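303aa long hypothetical esterase (Sulfolobus tokodaii, PDB 3AIN) is a thermostable carboxylesterase of the hormone-sensitive-lipase-like kind that hydrolyses carboxylic esters and is built on an alpha/beta hydrolase fold. Local coordinates at residues 88-92 and 319-323; 78-84 and 122-128; 176-180 and 192-196; 251-257 and 281-285. The protein carries 1 engineered substitution. All blocks are in the same frame, centred on the assembly; numbering follows the deposited sequence.

Interaction 1: residues 88-92 and 319-323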
loop_
_atom_site.group_PDB
_atom_site.type_symbol
_atom_site.label_atom_id
_atom_site.label_comp_id
_atom_site.label_asym_id
_atom_site.label_seq_id
_atom_site.Cartn_x
_atom_site.Cartn_y
_atom_site.Cartn_z
ATOM N N GLY A 88 21.206 -6.735 -14.434
ATOM C CA GLY A 88 21.315 -7.606 -13.261
ATOM C C GLY A 88 22.596 -7.339 -12.496
ATOM O O GLY A 88 23.348 -6.438 -12.873
ATOM N N PRO A 89 22.833 -8.077 -11.394
ATOM C CA PRO A 89 22.041 -9.253 -11.010
ATOM C C PRO A 89 20.648 -8.869 -10.498
ATOM O O PRO A 89 20.429 -7.719 -10.106
ATOM C CB PRO A 89 22.855 -9.871 -9.871
ATOM C CG PRO A 89 24.256 -9.343 -10.082
ATOM C CD PRO A 89 24.048 -7.953 -10.567
ATOM N N TYR A 90 19.810 -9.889 -10.308
ATOM C CA TYR A 90 18.396 -9.692 -10.004
ATOM C C TYR A 90 17.992 -10.477 -8.761
ATOM O O TYR A 90 18.597 -11.505 -8.426
ATOM C CB TYR A 90 17.519 -10.147 -11.177
ATOM C CG TYR A 90 17.856 -9.510 -12.512
ATOM C CD1 TYR A 90 17.607 -8.147 -12.741
ATOM C CD2 TYR A 90 18.375 -10.266 -13.551
ATOM C CE1 TYR A 90 17.853 -7.568 -13.963
ATOM C CE2 TYR A 90 18.615 -9.691 -14.807
ATOM C CZ TYR A 90 18.379 -8.332 -14.989
ATOM O OH TYR A 90 18.537 -7.777 -16.231
ATOM N N GLY A 91 16.844 -10.105 -8.203
ATOM C CA GLY A 91 16.026 -11.041 -7.451
ATOM C C GLY A 91 15.035 -11.701 -8.378
ATOM O O GLY A 91 14.861 -11.253 -9.519
ATOM N N VAL A 92 14.516 -12.857 -7.967
ATOM C CA VAL A 92 13.598 -13.635 -8.808
ATOM C C VAL A 92 12.300 -13.871 -8.040
ATOM O O VAL A 92 12.333 -14.256 -6.867
ATOM C CB VAL A 92 14.187 -15.034 -9.143
ATOM C CG1 VAL A 92 13.250 -15.794 -10.079
ATOM C CG2 VAL A 92 15.579 -14.875 -9.795
ATOM N N VAL A 319 13.403 -5.548 -0.445
ATOM C CA VAL A 319 13.980 -6.790 0.078
ATOM C C VAL A 319 15.128 -7.330 -0.784
ATOM O O VAL A 319 16.085 -7.862 -0.241
ATOM C CB VAL A 319 12.914 -7.897 0.353
ATOM C CG1 VAL A 319 12.464 -8.557 -0.940
ATOM C CG2 VAL A 319 13.484 -8.956 1.299
ATOM N N PHE A 320 15.045 -7.183 -2.104
ATOM C CA PHE A 320 16.087 -7.734 -2.996
ATOM C C PHE A 320 17.295 -6.802 -3.025
ATOM O O PHE A 320 18.440 -7.254 -2.942
ATOM C CB PHE A 320 15.569 -7.897 -4.430
ATOM C CG PHE A 320 14.626 -9.061 -4.617
ATOM C CD1 PHE A 320 14.879 -10.285 -4.014
ATOM C CD2 PHE A 320 13.586 -8.967 -5.536
ATOM C CE1 PHE A 320 13.995 -11.362 -4.201
ATOM C CE2 PHE A 320 12.755 -10.066 -5.791
ATOM C CZ PHE A 320 12.970 -11.251 -5.121
ATOM N N TYR A 321 17.046 -5.500 -3.117
ATOM C CA TYR A 321 18.089 -4.556 -3.521
ATOM C C TYR A 321 18.468 -3.541 -2.443
ATOM O O TYR A 321 19.441 -2.808 -2.602
ATOM C CB TYR A 321 17.735 -3.845 -4.820
ATOM C CG TYR A 321 17.326 -4.746 -5.949
ATOM C CD1 TYR A 321 18.144 -5.782 -6.385
ATOM C CD2 TYR A 321 16.088 -4.591 -6.556
ATOM C CE1 TYR A 321 17.739 -6.625 -7.422
ATOM C CE2 TYR A 321 15.705 -5.382 -7.657
ATOM C CZ TYR A 321 16.496 -6.452 -8.019
ATOM O OH TYR A 321 16.155 -7.189 -9.136
ATOM N N GLY A 322 17.680 -3.464 -1.374
ATOM C CA GLY A 322 17.849 -2.407 -0.381
ATOM C C GLY A 322 17.345 -1.046 -0.844
ATOM O O GLY A 322 17.557 -0.037 -0.167
ATOM N N LYS A 323 16.600 -1.025 -1.948
ATOM C CA LYS A 323 16.105 0.228 -2.529
ATOM C C LYS A 323 14.749 0.648 -1.958
ATOM O O LYS A 323 14.567 0.815 -0.749
ATOM C CB LYS A 323 16.004 0.110 -4.051
ATOM C CG LYS A 323 17.343 0.179 -4.770
ATOM C CD LYS A 323 17.274 1.123 -5.960
ATOM C CE LYS A 323 18.535 1.044 -6.809
ATOM N NZ LYS A 323 18.758 -0.334 -7.326
ATOM O OXT LYS A 323 13.797 0.867 -2.711
#

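Interaction 2: residues 78-84 and 122-128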
loop_
_atom_site.group_PDB
_atom_site.type_symbol
_atom_site.label_atom_id
_atom_site.label_comp_id
_atom_site.label_asym_id
_atom_site.label_seq_id
_atom_site.Cartn_x
_atom_site.Cartn_y
_atom_site.Cartn_z
ATOM N N LYS A 78 5.568 -26.004 -17.738
ATOM C CA LYS A 78 5.881 -24.805 -18.538
ATOM C C LYS A 78 6.031 -23.595 -17.608
ATOM O O LYS A 78 5.275 -23.439 -16.648
ATOM C CB LYS A 78 4.784 -24.540 -19.564
ATOM C CG LYS A 78 5.166 -23.457 -20.580
ATOM C CD LYS A 78 4.138 -23.333 -21.711
ATOM C CE LYS A 78 4.272 -21.973 -22.390
ATOM N NZ LYS A 78 3.892 -22.017 -23.823
ATOM N N ALA A 79 6.967 -22.710 -17.912
ATOM C CA ALA A 79 7.021 -21.437 -17.203
ATOM C C ALA A 79 7.497 -20.338 -18.126
ATOM O O ALA A 79 8.167 -20.603 -19.137
ATOM C CB ALA A 79 7.937 -21.530 -15.991
ATOM N N ARG A 80 7.047 -19.120 -17.854
ATOM C CA ARG A 80 7.473 -17.987 -18.667
ATOM C C ARG A 80 8.330 -17.051 -17.836
ATOM O O ARG A 80 7.980 -16.689 -16.695
ATOM C CB ARG A 80 6.286 -17.234 -19.274
ATOM C CG ARG A 80 6.738 -16.045 -20.142
ATOM C CD ARG A 80 5.650 -15.490 -21.032
ATOM N NE ARG A 80 5.320 -16.451 -22.089
ATOM C CZ ARG A 80 4.150 -16.522 -22.712
ATOM N NH1 ARG A 80 3.202 -15.617 -22.472
ATOM N NH2 ARG A 80 3.910 -17.542 -23.535
ATOM N N VAL A 81 9.530 -16.775 -18.337
ATOM C CA VAL A 81 10.498 -15.993 -17.593
ATOM C C VAL A 81 10.527 -14.575 -18.154
ATOM O O VAL A 81 10.704 -14.378 -19.360
ATOM C CB VAL A 81 11.913 -16.587 -17.752
ATOM C CG1 VAL A 81 12.934 -15.758 -16.963
ATOM C CG2 VAL A 81 11.920 -18.069 -17.332
ATOM N N TYR A 82 10.253 -13.596 -17.298
ATOM C CA TYR A 82 10.254 -12.168 -17.715
ATOM C C TYR A 82 11.467 -11.500 -17.059
ATOM O O TYR A 82 11.596 -11.454 -15.833
ATOM C CB TYR A 82 8.973 -11.434 -17.248
ATOM C CG TYR A 82 7.662 -12.063 -17.692
ATOM C CD1 TYR A 82 6.951 -11.555 -18.785
ATOM C CD2 TYR A 82 7.119 -13.159 -17.005
ATOM C CE1 TYR A 82 5.730 -12.122 -19.187
ATOM C CE2 TYR A 82 5.860 -13.646 -17.331
ATOM C CZ TYR A 82 5.203 -13.169 -18.453
ATOM O OH TYR A 82 3.993 -13.692 -18.800
ATOM N N TYR A 83 12.306 -10.878 -17.885
ATOM C CA TYR A 83 13.405 -10.060 -17.372
ATOM C C TYR A 83 13.031 -8.582 -17.413
ATOM O O TYR A 83 12.396 -8.125 -18.359
ATOM C CB TYR A 83 14.646 -10.250 -18.262
ATOM C CG TYR A 83 15.271 -11.613 -18.145
ATOM C CD1 TYR A 83 16.321 -11.828 -17.270
ATOM C CD2 TYR A 83 14.857 -12.660 -18.946
ATOM C CE1 TYR A 83 16.920 -13.069 -17.163
ATOM C CE2 TYR A 83 15.471 -13.906 -18.863
ATOM C CZ TYR A 83 16.495 -14.095 -17.965
ATOM O OH TYR A 83 17.098 -15.331 -17.860
ATOM N N PRO A 84 13.474 -7.819 -16.419
ATOM C CA PRO A 84 13.183 -6.391 -16.438
ATOM C C PRO A 84 14.138 -5.679 -17.385
ATOM O O PRO A 84 15.030 -6.315 -17.961
ATOM C CB PRO A 84 13.476 -5.963 -15.004
ATOM C CG PRO A 84 14.532 -6.892 -14.555
ATOM C CD PRO A 84 14.214 -8.218 -15.210
ATOM N N CYS A 122 12.601 -7.020 -11.324
ATOM C CA CYS A 122 13.064 -8.309 -10.896
ATOM C C CYS A 122 12.650 -9.325 -11.960
ATOM O O CYS A 122 11.901 -8.985 -12.870
ATOM C CB CYS A 122 12.503 -8.603 -9.520
ATOM S SG CYS A 122 10.835 -9.241 -9.564
ATOM N N VAL A 123 13.371 -10.439 -12.038
ATOM C CA VAL A 123 12.948 -11.507 -12.943
ATOM C C VAL A 123 11.700 -12.128 -12.343
ATOM O O VAL A 123 11.669 -12.460 -11.166
ATOM C CB VAL A 123 14.040 -12.585 -13.060
ATOM C CG1 VAL A 123 13.535 -13.780 -13.862
ATOM C CG2 VAL A 123 15.267 -11.967 -13.708
ATOM N N THR A 124 10.680 -12.276 -13.171
ATOM C CA THR A 124 9.453 -12.943 -12.736
ATOM C C THR A 124 9.324 -14.226 -13.522
ATOM O O THR A 124 9.424 -14.224 -14.744
ATOM C CB THR A 124 8.241 -12.035 -12.996
ATOM O OG1 THR A 124 8.433 -10.823 -12.256
ATOM C CG2 THR A 124 6.941 -12.719 -12.517
ATOM N N ILE A 125 8.980 -15.298 -12.813
ATOM C CA ILE A 125 8.793 -16.588 -13.445
ATOM C C ILE A 125 7.394 -17.097 -13.164
ATOM O O ILE A 125 7.062 -17.498 -12.049
ATOM C CB ILE A 125 9.845 -17.608 -13.001
ATOM C CG1 ILE A 125 11.231 -17.062 -13.375
ATOM C CG2 ILE A 125 9.596 -18.965 -13.715
ATOM C CD1 ILE A 125 12.379 -18.030 -12.998
ATOM N N SER A 126 6.591 -17.081 -14.210
ATOM C CA SER A 126 5.174 -17.405 -14.097
ATOM C C SER A 126 4.969 -18.870 -14.410
ATOM O O SER A 126 5.349 -19.347 -15.489
ATOM C CB SER A 126 4.369 -16.535 -15.058
ATOM O OG SER A 126 2.969 -16.846 -14.987
ATOM N N VAL A 127 4.376 -19.589 -13.457
ATOM C CA VAL A 127 4.351 -21.066 -13.493
ATOM C C VAL A 127 2.995 -21.602 -14.002
ATOM O O VAL A 127 1.935 -21.206 -13.511
ATOM C CB VAL A 127 4.666 -21.617 -12.069
ATOM C CG1 VAL A 127 4.522 -23.130 -12.013
ATOM C CG2 VAL A 127 6.039 -21.163 -11.658
ATOM N N ASP A 128 3.028 -22.514 -14.982
ATOM C CA ASP A 128 1.795 -23.123 -15.520
ATOM C C ASP A 128 1.548 -24.456 -14.784
ATOM O O ASP A 128 1.869 -25.551 -15.286
ATOM C CB ASP A 128 1.919 -23.357 -17.040
ATOM C CG ASP A 128 0.747 -22.771 -17.859
ATOM O OD1 ASP A 128 -0.104 -22.025 -17.326
ATOM O OD2 ASP A 128 0.761 -22.943 -19.103
HETATM O O HOH W 1 2.810 -26.887 -17.807
HETATM O O HOH W 2 2.128 -15.138 -17.115
#

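Interaction 3: residues 176-180 and 192-196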
loop_
_atom_site.group_PDB
_atom_site.type_symbol
_atom_site.label_atom_id
_atom_site.label_comp_id
_atom_site.label_asym_id
_atom_site.label_seq_id
_atom_site.Cartn_x
_atom_site.Cartn_y
_atom_site.Cartn_z
ATOM N N ALA A 176 1.411 -19.822 -3.362
ATOM C CA ALA A 176 2.608 -19.149 -2.866
ATOM C C ALA A 176 2.770 -19.425 -1.397
ATOM O O ALA A 176 3.891 -19.754 -0.954
ATOM C CB ALA A 176 2.548 -17.628 -3.111
ATOM N N ALA A 177 1.666 -19.330 -0.648
ATOM C CA ALA A 177 1.741 -19.542 0.809
ATOM C C ALA A 177 2.176 -20.980 1.136
ATOM O O ALA A 177 3.038 -21.191 1.985
ATOM C CB ALA A 177 0.436 -19.198 1.491
ATOM N N VAL A 178 1.588 -21.941 0.450
ATOM C CA VAL A 178 1.877 -23.364 0.679
ATOM C C VAL A 178 3.305 -23.691 0.264
ATOM O O VAL A 178 4.048 -24.366 1.008
ATOM C CB VAL A 178 0.857 -24.241 -0.078
ATOM C CG1 VAL A 178 1.264 -25.717 -0.062
ATOM C CG2 VAL A 178 -0.527 -24.057 0.550
ATOM N N THR A 179 3.740 -23.095 -0.838
ATOM C CA THR A 179 5.122 -23.276 -1.308
ATOM C C THR A 179 6.137 -22.757 -0.307
ATOM O O THR A 179 7.143 -23.423 -0.024
ATOM C CB THR A 179 5.325 -22.581 -2.675
ATOM O OG1 THR A 179 4.518 -23.277 -3.638
ATOM C CG2 THR A 179 6.764 -22.694 -3.117
ATOM N N ALA A 180 5.831 -21.612 0.305
ATOM C CA ALA A 180 6.689 -21.097 1.363
ATOM C C ALA A 180 6.755 -22.016 2.585
ATOM O O ALA A 180 7.849 -22.252 3.110
ATOM C CB ALA A 180 6.275 -19.692 1.771
ATOM N N TYR A 192 11.000 -13.535 0.593
ATOM C CA TYR A 192 9.750 -12.797 0.762
ATOM C C TYR A 192 8.586 -13.598 0.158
ATOM O O TYR A 192 8.788 -14.465 -0.701
ATOM C CB TYR A 192 9.876 -11.443 0.048
ATOM C CG TYR A 192 8.985 -10.341 0.606
ATOM C CD1 TYR A 192 9.378 -9.596 1.720
ATOM C CD2 TYR A 192 7.762 -10.054 0.019
ATOM C CE1 TYR A 192 8.567 -8.571 2.237
ATOM C CE2 TYR A 192 6.931 -9.055 0.552
ATOM C CZ TYR A 192 7.361 -8.296 1.626
ATOM O OH TYR A 192 6.548 -7.295 2.160
ATOM N N GLN A 193 7.375 -13.326 0.623
ATOM C CA GLN A 193 6.186 -13.899 -0.032
ATOM C C GLN A 193 5.148 -12.779 -0.222
ATOM O O GLN A 193 4.848 -12.036 0.708
ATOM C CB GLN A 193 5.605 -15.058 0.803
ATOM C CG GLN A 193 5.291 -14.699 2.267
ATOM C CD GLN A 193 4.786 -15.898 3.063
ATOM O OE1 GLN A 193 3.966 -16.672 2.576
ATOM N NE2 GLN A 193 5.327 -16.088 4.279
ATOM N N VAL A 194 4.620 -12.671 -1.434
ATOM C CA VAL A 194 3.592 -11.658 -1.738
ATOM C C VAL A 194 2.249 -12.364 -1.989
ATOM O O VAL A 194 2.154 -13.173 -2.911
ATOM C CB VAL A 194 3.946 -10.939 -3.039
ATOM C CG1 VAL A 194 2.817 -9.944 -3.420
ATOM C CG2 VAL A 194 5.309 -10.201 -2.888
ATOM N N LEU A 195 1.302 -12.205 -1.058
ATOM C CA LEU A 195 0.045 -12.966 -1.098
ATOM C C LEU A 195 -1.073 -11.974 -1.404
ATOM O O LEU A 195 -1.350 -11.085 -0.604
ATOM C CB LEU A 195 -0.223 -13.642 0.265
ATOM C CG LEU A 195 0.976 -14.466 0.795
ATOM C CD1 LEU A 195 0.584 -15.138 2.101
ATOM C CD2 LEU A 195 1.391 -15.547 -0.236
ATOM N N ILE A 196 -1.596 -12.039 -2.633
ATOM C CA ILE A 196 -2.587 -11.077 -3.096
ATOM C C ILE A 196 -3.974 -11.702 -2.978
ATOM O O ILE A 196 -4.242 -12.711 -3.622
ATOM C CB ILE A 196 -2.346 -10.731 -4.589
ATOM C CG1 ILE A 196 -0.896 -10.258 -4.774
ATOM C CG2 ILE A 196 -3.344 -9.620 -5.005
ATOM C CD1 ILE A 196 -0.464 -10.143 -6.252
HETATM O O HOH W 3 3.295 -18.892 3.797
#

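Interaction 4: residues 251-257 and 281-285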
loop_
_atom_site.group_PDB
_atom_site.type_symbol
_atom_site.label_atom_id
_atom_site.label_comp_id
_atom_site.label_asym_id
_atom_site.label_seq_id
_atom_site.Cartn_x
_atom_site.Cartn_y
_atom_site.Cartn_z
ATOM N N ASP A 251 9.040 -19.012 11.194
ATOM C CA ASP A 251 10.259 -19.068 10.385
ATOM C C ASP A 251 9.977 -18.976 8.893
ATOM O O ASP A 251 10.835 -19.281 8.076
ATOM C CB ASP A 251 11.089 -20.325 10.703
ATOM C CG ASP A 251 11.490 -20.403 12.176
ATOM O OD1 ASP A 251 12.026 -19.411 12.692
ATOM O OD2 ASP A 251 11.131 -21.389 12.842
ATOM N N LEU A 252 8.793 -18.483 8.537
ATOM C CA LEU A 252 8.468 -18.253 7.134
ATOM C C LEU A 252 8.988 -16.883 6.704
ATOM O O LEU A 252 9.322 -16.034 7.526
ATOM C CB LEU A 252 6.931 -18.353 6.913
ATOM C CG LEU A 252 6.300 -19.749 7.080
ATOM C CD1 LEU A 252 4.765 -19.751 6.892
ATOM C CD2 LEU A 252 6.910 -20.785 6.160
ATOM N N PRO A 253 9.097 -16.677 5.397
ATOM C CA PRO A 253 9.665 -15.405 4.938
ATOM C C PRO A 253 8.713 -14.263 5.272
ATOM O O PRO A 253 7.496 -14.478 5.362
ATOM C CB PRO A 253 9.745 -15.561 3.415
ATOM C CG PRO A 253 9.166 -16.918 3.098
ATOM C CD PRO A 253 8.902 -17.675 4.338
ATOM N N PRO A 254 9.239 -13.042 5.327
ATOM C CA PRO A 254 8.382 -11.897 5.592
ATOM C C PRO A 254 7.409 -11.694 4.420
ATOM O O PRO A 254 7.654 -12.192 3.306
ATOM C CB PRO A 254 9.363 -10.718 5.648
ATOM C CG PRO A 254 10.617 -11.201 4.990
ATOM C CD PRO A 254 10.671 -12.680 5.255
ATOM N N ALA A 255 6.259 -11.084 4.705
ATOM C CA ALA A 255 5.135 -11.123 3.728
ATOM C C ALA A 255 4.557 -9.739 3.526
ATOM O O ALA A 255 4.531 -8.924 4.463
ATOM C CB ALA A 255 4.025 -12.087 4.203
ATOM N N LEU A 256 4.042 -9.519 2.317
ATOM C CA LEU A 256 3.043 -8.475 2.016
ATOM C C LEU A 256 1.758 -9.230 1.762
ATOM O O LEU A 256 1.738 -10.093 0.895
ATOM C CB LEU A 256 3.432 -7.705 0.752
ATOM C CG LEU A 256 2.344 -6.719 0.264
ATOM C CD1 LEU A 256 2.152 -5.613 1.318
ATOM C CD2 LEU A 256 2.710 -6.088 -1.113
ATOM N N ILE A 257 0.692 -8.878 2.480
ATOM C CA ILE A 257 -0.603 -9.515 2.256
ATOM C C ILE A 257 -1.638 -8.468 1.943
ATOM O O ILE A 257 -1.839 -7.550 2.711
ATOM C CB ILE A 257 -1.035 -10.344 3.472
ATOM C CG1 ILE A 257 -0.000 -11.459 3.673
ATOM C CG2 ILE A 257 -2.442 -10.907 3.240
ATOM C CD1 ILE A 257 -0.276 -12.344 4.891
ATOM N N VAL A 281 6.789 -13.648 12.394
ATOM C CA VAL A 281 7.182 -13.293 11.034
ATOM C C VAL A 281 6.739 -11.859 10.739
ATOM O O VAL A 281 5.671 -11.453 11.197
ATOM C CB VAL A 281 6.509 -14.228 9.998
ATOM C CG1 VAL A 281 6.751 -13.724 8.546
ATOM C CG2 VAL A 281 6.981 -15.691 10.172
ATOM N N GLN A 282 7.573 -11.083 10.090
ATOM C CA GLN A 282 7.226 -9.719 9.739
ATOM C C GLN A 282 6.236 -9.691 8.556
ATOM O O GLN A 282 6.489 -10.260 7.556
ATOM C CB GLN A 282 8.463 -8.891 9.404
ATOM C CG GLN A 282 8.229 -7.366 9.340
ATOM C CD GLN A 282 7.605 -6.798 10.606
ATOM O OE1 GLN A 282 8.168 -6.889 11.680
ATOM N NE2 GLN A 282 6.391 -6.284 10.494
ATOM N N VAL A 283 5.122 -8.994 8.728
ATOM C CA VAL A 283 4.071 -8.942 7.724
ATOM C C VAL A 283 3.517 -7.521 7.628
ATOM O O VAL A 283 3.192 -6.973 8.604
ATOM C CB VAL A 283 2.894 -9.804 8.115
ATOM C CG1 VAL A 283 1.899 -9.818 6.994
ATOM C CG2 VAL A 283 3.333 -11.151 8.404
ATOM N N THR A 284 3.420 -6.995 6.419
ATOM C CA THR A 284 2.680 -5.782 6.139
ATOM C C THR A 284 1.360 -6.230 5.546
ATOM O O THR A 284 1.372 -6.785 4.536
ATOM C CB THR A 284 3.434 -4.858 5.200
ATOM O OG1 THR A 284 4.608 -4.400 5.864
ATOM C CG2 THR A 284 2.580 -3.658 4.827
ATOM N N SER A 285 0.283 -5.982 6.273
ATOM C CA SER A 285 -1.059 -6.452 5.869
ATOM C C SER A 285 -1.872 -5.207 5.516
ATOM O O SER A 285 -1.945 -4.264 6.315
ATOM C CB SER A 285 -1.715 -7.158 7.069
ATOM O OG SER A 285 -3.081 -7.527 6.786
HETATM O O HOH W 4 -4.319 -7.738 4.288
#

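Interaction 1: residues 88-92 and 319-323
Pro89 and Tyr321 begin a contact in which the loop leading into strand 92-96 of the alpha/beta hydrolase fold meets the last turn of helix 303-321, at the end of the chain. Pro89, joined to Gly88 by a cis peptide bond, places its carbonyl O 4.0 Å from Tyr321 CE1. At Tyr90 the side chain turns away from the helix: with CG beside its own backbone N (chi1 -55°), the ring folds back over Gly88 CA, and its hydroxyl binds the carbonyl of Thr86. Its backbone stays close, with Tyr90 CA 3.5 Å from Tyr321 OH.

Gly91 takes part in two interactions. Its N-H reaches Tyr321 OH over 3.1 Å in a fairly straight bond (162°), and because that hydroxyl is also bonded to Gln121 O, two main-chain groups grip the phenol. Gly91 CA, meanwhile, sits almost exactly above the middle of the Phe320 ring, 3.5 Å from the centroid, in a CH-pi contact. At this spacing a CB on Gly91 would run into Phe320 CG, which accounts for the fit of a glycine. With an alanine in place of Phe320, the aromatic surface under Gly91 CA would be gone, which would probably open a gap between loop and helix and leave the Tyr321 bond as the main tie. The Val92 side chain points away and packs on Ile125 and Ile164, yet its carbonyl O approaches the far end of the same ring, 3.5 Å from Phe320 CZ.

Interaction 2: residues 78-84 and 122-128
Arg80 and Ser126 face each other as a hydrogen-bonded antiparallel pair, each N-H finding the other's carbonyl O; both Arg80 N to Ser126 O and Ser126 N to Arg80 O measure 2.9 Å. Two residues along, Tyr82 and Thr124 repeat the pattern, and the bond from Tyr82 N to Thr124 O is nearly straight (172°). The non-hydrogen-bonded pair Val81 with Ile125 lies between them, and Ala79 with Val127 lies on the far side of Arg80; their side chains share one face. There Val81 CG1, anti to the backbone N, meets Val123 CG1 at 3.7 Å, while Val81 and Ile125 lie side by side; Ala79 CB rests 3.8 Å from Ile125 CG2.

This is one of the antiparallel steps of the mixed alpha/beta hydrolase sheet, where strand 76-83 joins strand 123-127, itself parallel to strand 92-96. On the opposite face the Tyr82 ring presents its edge to Thr124 O, 3.4 Å from Tyr82 CD2, and to Ser126 CB, while Arg80 CG lies over one of its faces. A water bridges Tyr82 OH and Ser126 OG.

Farther out, the guanidinium group of Arg80 forms salt bridges with Asp67, Glu107 and Asp110, and Asp110 also binds Tyr82 OH, a network likely to steady both side chains. Thr124 OG1 bonds to Thr117 on helix 110-120, and Cys122, at the beginning of the 122-128 segment, is joined by a disulfide to Cys120.

Interaction 3: residues 176-180 and 192-196
Gln193 reaches Ala177 and Ala180 by an unusual first torsion: CG lies between the backbone N and the carbonyl carbon (chi1 54°), and from there the chain runs straight out, carrying the amide toward the helix. Leu195 takes the commoner course, with CG beside the backbone N (chi1 -51°), which swings the branched end of the side chain to the helix although the residue's first bond runs alongside it. Both methyls are then used. CD2 of Leu195 touches Ala176 CB at 3.7 Å and lies 3.8 Å from Ala177 N, while Leu195 CD1 comes to 4.1 Å from Ala177 CB. Small alanines on the helix let the leucine settle against the backbone itself.

The amide supplies the polar half. Its OE1 approaches Ala180 CB (3.9 Å) and is bridged to the main chain by a water, which donates to Gln193 OE1 at 2.6 Å and to Ala177 O at 2.9 Å. On its other side NE2 is hydrogen-bonded to Pro253 O, which probably holds the amide in one orientation.

The contact belongs to the beta-alpha-beta unit of strand 164-169, helix 171-185 and strand 192-196; residues 176-180 and strand 192-196 run roughly antiparallel, their directions 153° apart. A GxSxG pattern that runs into the start of the helix is consistent with the nucleophile elbow of this family; the Ala176 side chain lies near it without touching. Helix 171-185 packs against one face of the sheet, where Leu195 also meets Ile257; from the other face Val194 and Ile196 reach Ile312 of helix 303-321.

Interaction 4: residues 251-257 and 281-285
The beta-alpha-beta unit made of strand 255-260, helix 266-278 and strand 283-288 has its two parallel strands joined here, Ala255 alongside Val283, Leu256 alongside Thr284 and Ile257 alongside Ser285. Backbone bonds zigzag between them: Ala255 N to Gln282 O, Thr284 N to Ala255 O and Ile257 N to Thr284 O, each 3.0 Å long. On the side facing helix 266-278 Val283 CG1 touches Ile257 CD1 at 3.9 Å, and both side chains continue onto Leu276.

Ahead of the strands, Val281 fits against the loop that precedes Ala255. Its CG1, anti to the backbone N (chi1 171°), lies 3.4 Å from Pro253 O, and Val281 CG2 lies 3.5 Å from Leu252 O. An alanine here would lack both methyls and would probably leave a gap beneath Leu252 and Pro253.

Strand 283-288 is one of the two outermost strands of this chain's sheet and faces the second subunit: Thr284 OG1 bonds to Asp307, and Ser285 OG to Asn289, both of that subunit. A water also joins Ser285 OG to Ile257 O, and on the other face Leu256 CD1 crosses to within 4.0 Å of Thr284 CG2.

How the interactions relate
From the N terminus, residues 78-84 open interaction 2 and residues 88-92 open interaction 1 before 122-128 closes the first loop, so these two contacts cross along the chain. They also touch in space, Gly91 O lying 3.0 Å from Val123 N, probably as a hydrogen bond. Interactions 3 and 4 then close in series, each within a local beta-alpha-beta unit, and both fall within the long span that ends only when 319-323 returns to 88-92. Strands 192-196 and 255-260 are sheet neighbours, which joins interactions 3 and 4 directly. Together the contacts run from the antiparallel side of the sheet to its dimer-facing edge, with the C-terminal helix tied back near the start of strand 92-96.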